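Side-chain contacts in AAEL008620-PA odorant-binding protein (Aedes aegypti, PDB 5V13), which specifically binds juvenile hormone in the mosquito hemolymph, as a member of the odorant-binding protein family: residues W202-E205 with E206-N210; Q241-N244 with C245-K249. All blocks are in the same frame, centred on the assembly; numbering follows the deposited sequence.

Contact 1. Residues W202-E205 with E206-N210; sequences WITE and EGEVN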
# COMPACT_ATOMS: atom_id res chain seq x y z
N TRP B 202 -7.84 14.71 -19.12
CA TRP B 202 -8.54 15.88 -19.66
C TRP B 202 -7.58 17.05 -19.86
O TRP B 202 -7.78 17.87 -20.76
CB TRP B 202 -9.69 16.31 -18.74
CG TRP B 202 -10.85 15.39 -18.67
CD1 TRP B 202 -10.94 14.15 -19.22
CD2 TRP B 202 -12.11 15.64 -18.04
NE1 TRP B 202 -12.17 13.60 -18.95
CE2 TRP B 202 -12.91 14.50 -18.23
CE3 TRP B 202 -12.63 16.72 -17.32
CZ2 TRP B 202 -14.21 14.41 -17.74
CZ3 TRP B 202 -13.93 16.62 -16.82
CH2 TRP B 202 -14.71 15.48 -17.04
N ILE B 203 -6.56 17.14 -19.02
CA ILE B 203 -5.44 18.05 -19.21
C ILE B 203 -4.20 17.20 -19.44
O ILE B 203 -3.92 16.28 -18.65
CB ILE B 203 -5.25 18.98 -18.00
CG1 ILE B 203 -6.42 19.97 -17.92
CG2 ILE B 203 -3.90 19.73 -18.09
CD1 ILE B 203 -6.35 20.92 -16.73
N THR B 204 -3.48 17.48 -20.52
CA THR B 204 -2.36 16.62 -20.90
C THR B 204 -1.16 16.92 -20.02
O THR B 204 -1.12 17.90 -19.26
CB THR B 204 -2.00 16.83 -22.37
OG1 THR B 204 -1.37 18.11 -22.52
CG2 THR B 204 -3.24 16.78 -23.24
N GLU B 205 -0.15 16.06 -20.14
CA GLU B 205 1.06 16.27 -19.36
C GLU B 205 1.69 17.63 -19.68
O GLU B 205 2.30 18.24 -18.80
CB GLU B 205 2.06 15.14 -19.63
CG GLU B 205 3.34 15.25 -18.81
CD GLU B 205 4.13 13.95 -18.79
OE1 GLU B 205 3.52 12.90 -19.09
OE2 GLU B 205 5.36 13.99 -18.49
N GLU B 206 1.53 18.12 -20.91
CA GLU B 206 2.03 19.42 -21.32
C GLU B 206 1.11 20.57 -20.91
O GLU B 206 1.44 21.73 -21.18
CB GLU B 206 2.23 19.47 -22.85
CG GLU B 206 3.26 18.48 -23.38
CD GLU B 206 2.76 17.03 -23.43
OE1 GLU B 206 1.57 16.81 -23.76
OE2 GLU B 206 3.56 16.12 -23.15
N GLY B 207 -0.02 20.28 -20.28
CA GLY B 207 -0.90 21.32 -19.79
C GLY B 207 -1.99 21.75 -20.74
O GLY B 207 -2.64 22.77 -20.48
N GLU B 208 -2.21 21.02 -21.83
CA GLU B 208 -3.21 21.40 -22.82
C GLU B 208 -4.53 20.68 -22.56
O GLU B 208 -4.56 19.57 -22.04
CB GLU B 208 -2.72 21.06 -24.23
CG GLU B 208 -1.51 21.85 -24.65
CD GLU B 208 -0.85 21.28 -25.89
OE1 GLU B 208 0.39 21.39 -26.01
OE2 GLU B 208 -1.57 20.70 -26.73
N VAL B 209 -5.63 21.34 -22.94
CA VAL B 209 -6.95 20.73 -22.86
C VAL B 209 -7.08 19.65 -23.93
O VAL B 209 -6.76 19.88 -25.10
CB VAL B 209 -8.04 21.80 -23.01
CG1 VAL B 209 -9.43 21.15 -22.96
CG2 VAL B 209 -7.89 22.84 -21.93
N ASN B 210 -7.56 18.48 -23.54
CA ASN B 210 -7.69 17.32 -24.41
C ASN B 210 -9.19 17.09 -24.65
O ASN B 210 -9.83 16.29 -23.97
CB ASN B 210 -7.02 16.10 -23.77
CG ASN B 210 -7.07 14.85 -24.63
OD1 ASN B 210 -7.65 14.83 -25.72
ND2 ASN B 210 -6.44 13.78 -24.14
O HOH W 1 -0.18 18.05 -24.90

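Contact 2. Residues Q241-N244 with C245-K249; sequences QLYN and CLRDK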
# COMPACT_ATOMS: atom_id res chain seq x y z
N GLN B 241 -9.86 27.19 -15.13
CA GLN B 241 -10.59 27.69 -16.29
C GLN B 241 -11.39 26.59 -16.97
O GLN B 241 -12.53 26.82 -17.39
CB GLN B 241 -9.63 28.33 -17.30
CG GLN B 241 -9.11 29.70 -16.89
CD GLN B 241 -8.31 29.65 -15.60
OE1 GLN B 241 -7.40 28.82 -15.44
NE2 GLN B 241 -8.67 30.51 -14.65
N LEU B 242 -10.80 25.40 -17.11
CA LEU B 242 -11.54 24.30 -17.71
C LEU B 242 -12.73 23.90 -16.85
O LEU B 242 -13.85 23.72 -17.35
CB LEU B 242 -10.62 23.11 -17.93
CG LEU B 242 -11.30 21.85 -18.48
CD1 LEU B 242 -11.98 22.15 -19.80
CD2 LEU B 242 -10.24 20.76 -18.64
N TYR B 243 -12.51 23.77 -15.54
CA TYR B 243 -13.59 23.43 -14.62
C TYR B 243 -14.72 24.46 -14.70
O TYR B 243 -15.89 24.09 -14.85
CB TYR B 243 -13.05 23.32 -13.20
CG TYR B 243 -14.13 23.14 -12.15
CD1 TYR B 243 -14.66 21.88 -11.87
CD2 TYR B 243 -14.64 24.23 -11.45
CE1 TYR B 243 -15.66 21.72 -10.91
CE2 TYR B 243 -15.63 24.08 -10.49
CZ TYR B 243 -16.13 22.82 -10.23
OH TYR B 243 -17.11 22.68 -9.28
N ASN B 244 -14.38 25.76 -14.62
CA ASN B 244 -15.41 26.79 -14.70
C ASN B 244 -16.15 26.74 -16.03
O ASN B 244 -17.37 26.95 -16.09
CB ASN B 244 -14.79 28.18 -14.51
CG ASN B 244 -14.38 28.45 -13.06
OD1 ASN B 244 -14.87 27.81 -12.14
ND2 ASN B 244 -13.48 29.41 -12.87
N CYS B 245 -15.44 26.45 -17.12
CA CYS B 245 -16.11 26.40 -18.42
C CYS B 245 -17.08 25.22 -18.49
O CYS B 245 -18.21 25.38 -18.94
CB CYS B 245 -15.07 26.35 -19.54
SG CYS B 245 -15.78 26.19 -21.22
N LEU B 246 -16.65 24.04 -18.03
CA LEU B 246 -17.53 22.87 -18.07
C LEU B 246 -18.72 23.03 -17.12
O LEU B 246 -19.85 22.70 -17.48
CB LEU B 246 -16.75 21.60 -17.74
CG LEU B 246 -15.72 21.13 -18.77
CD1 LEU B 246 -14.90 19.99 -18.22
CD2 LEU B 246 -16.40 20.73 -20.09
N ARG B 247 -18.47 23.51 -15.90
CA ARG B 247 -19.56 23.67 -14.94
C ARG B 247 -20.61 24.65 -15.46
O ARG B 247 -21.81 24.46 -15.21
CB ARG B 247 -19.01 24.11 -13.58
CG ARG B 247 -20.09 24.29 -12.52
CD ARG B 247 -19.53 24.52 -11.13
NE ARG B 247 -20.61 24.75 -10.19
CZ ARG B 247 -20.52 24.58 -8.87
NH1 ARG B 247 -19.38 24.18 -8.33
NH2 ARG B 247 -21.57 24.81 -8.11
N ASP B 248 -20.20 25.67 -16.21
CA ASP B 248 -21.16 26.62 -16.77
C ASP B 248 -22.05 26.01 -17.84
O ASP B 248 -23.06 26.62 -18.21
CB ASP B 248 -20.44 27.83 -17.36
CG ASP B 248 -20.08 28.87 -16.33
OD1 ASP B 248 -20.69 28.88 -15.23
OD2 ASP B 248 -19.19 29.70 -16.62
N LYS B 249 -21.69 24.85 -18.38
CA LYS B 249 -22.54 24.16 -19.33
C LYS B 249 -23.46 23.14 -18.65
O LYS B 249 -24.26 22.50 -19.34
CB LYS B 249 -21.68 23.48 -20.40
CG LYS B 249 -20.94 24.50 -21.26
CD LYS B 249 -20.07 23.86 -22.32
CE LYS B 249 -19.97 24.76 -23.55
NZ LYS B 249 -19.54 26.14 -23.20

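Contact 1. Residues W202-E205 with E206-N210
A type I beta turn from Thr204 to Gly207 reverses the chain between helices 190-199 and 211-220, and the threonine shows how one side-chain oxygen can hold such a turn together. At the turn itself Gly207 N donates to Thr204 O, 2.8 Å away. Thr204 OG1 lies between its own backbone N and carbonyl carbon (chi1 72°), a torsion that turns the hydroxyl toward the returning arm. There OG1 accepts Glu208 N at 3.1 Å with an N-H...O angle of 155°, and Glu206 N adds a weak, bent bond to the same oxygen. A water 2.7 Å from OG1 also lies beside the Glu206 carboxylate, whose OE2 is salt-bridged to Arg73. Behind the turn the arms run antiparallel like a hairpin, joined by a single bridge between Ile203 and Val209. Thr204 N reaches Glu208 O at 2.8 Å, while Asn210 N meets Trp202 O at 2.9 Å. The side chains of Thr204 and Asn210 cross at about a right angle, Thr204 CG2 lying 3.9 Å from Asn210 CB. Asn210 is the N-cap of helix 211-220, its OD1 weakly bonded to Glu213 N.

Contact 2. Residues Q241-N244 with C245-K249
Tyr243 and Arg247 stand one turn apart (i, i+4) on helix 239-247, and their side chains run side by side in the same direction off its surface. Tyr243 CG is anti to the backbone N (chi1 173°), and Arg247 starts the same way and stays extended as far as NE, a shared start that lays the arginine arm alongside the tyrosine. Arg247 CD passes obliquely by the ring, 3.9 Å from Tyr243 CZ. Beyond it the guanidinium turns almost perpendicular to the ring, the planes 82° apart, and meets the phenol oxygen at its edge, the oxygen slightly off the guanidinium plane: Arg247 NH1 donates to Tyr243 OH at 2.9 Å, a moderately bent bond. The guanidinium is also held by the loop before helix 190-199, where NH2 donates to Asn185 O and NH1 makes a weak bond to Ser186 O. On another side of the helix Leu242 and Leu246 form the matching i, i+4 apolar pair, meeting obliquely through their CD1 methyls at 4.0 Å; both also touch Cys232, the disulfide partner of Cys245. Beneath the side chains Leu246 N bonds to Leu242 O at 2.9 Å, and Arg247 N donates to Tyr243 O at 2.8 Å (N-H...O 169°).

Followed from the N terminus, the chain leaves helix 190-199, doubles back at contact 1 and enters helix 211-220; only after the following loop does it reach contact 2 on helix 239-247, ahead of helix 251-264. The two are therefore in series, neither nested nor crossing: contact 1 closes a short loop, whereas contact 2 spans single helical turns. Their centres lie about 15 Å apart, yet they meet in space. Trp202 CZ3 packs 3.8 Å from Leu246 CD1, and Ile203 CG1 lies 4.0 Å from Leu242 CD2. Through Trp202, which also touches helices 211-220 and 251-264, and Leu242, which touches helix 190-199, the turn and the helix pack against each other through apolar side chains.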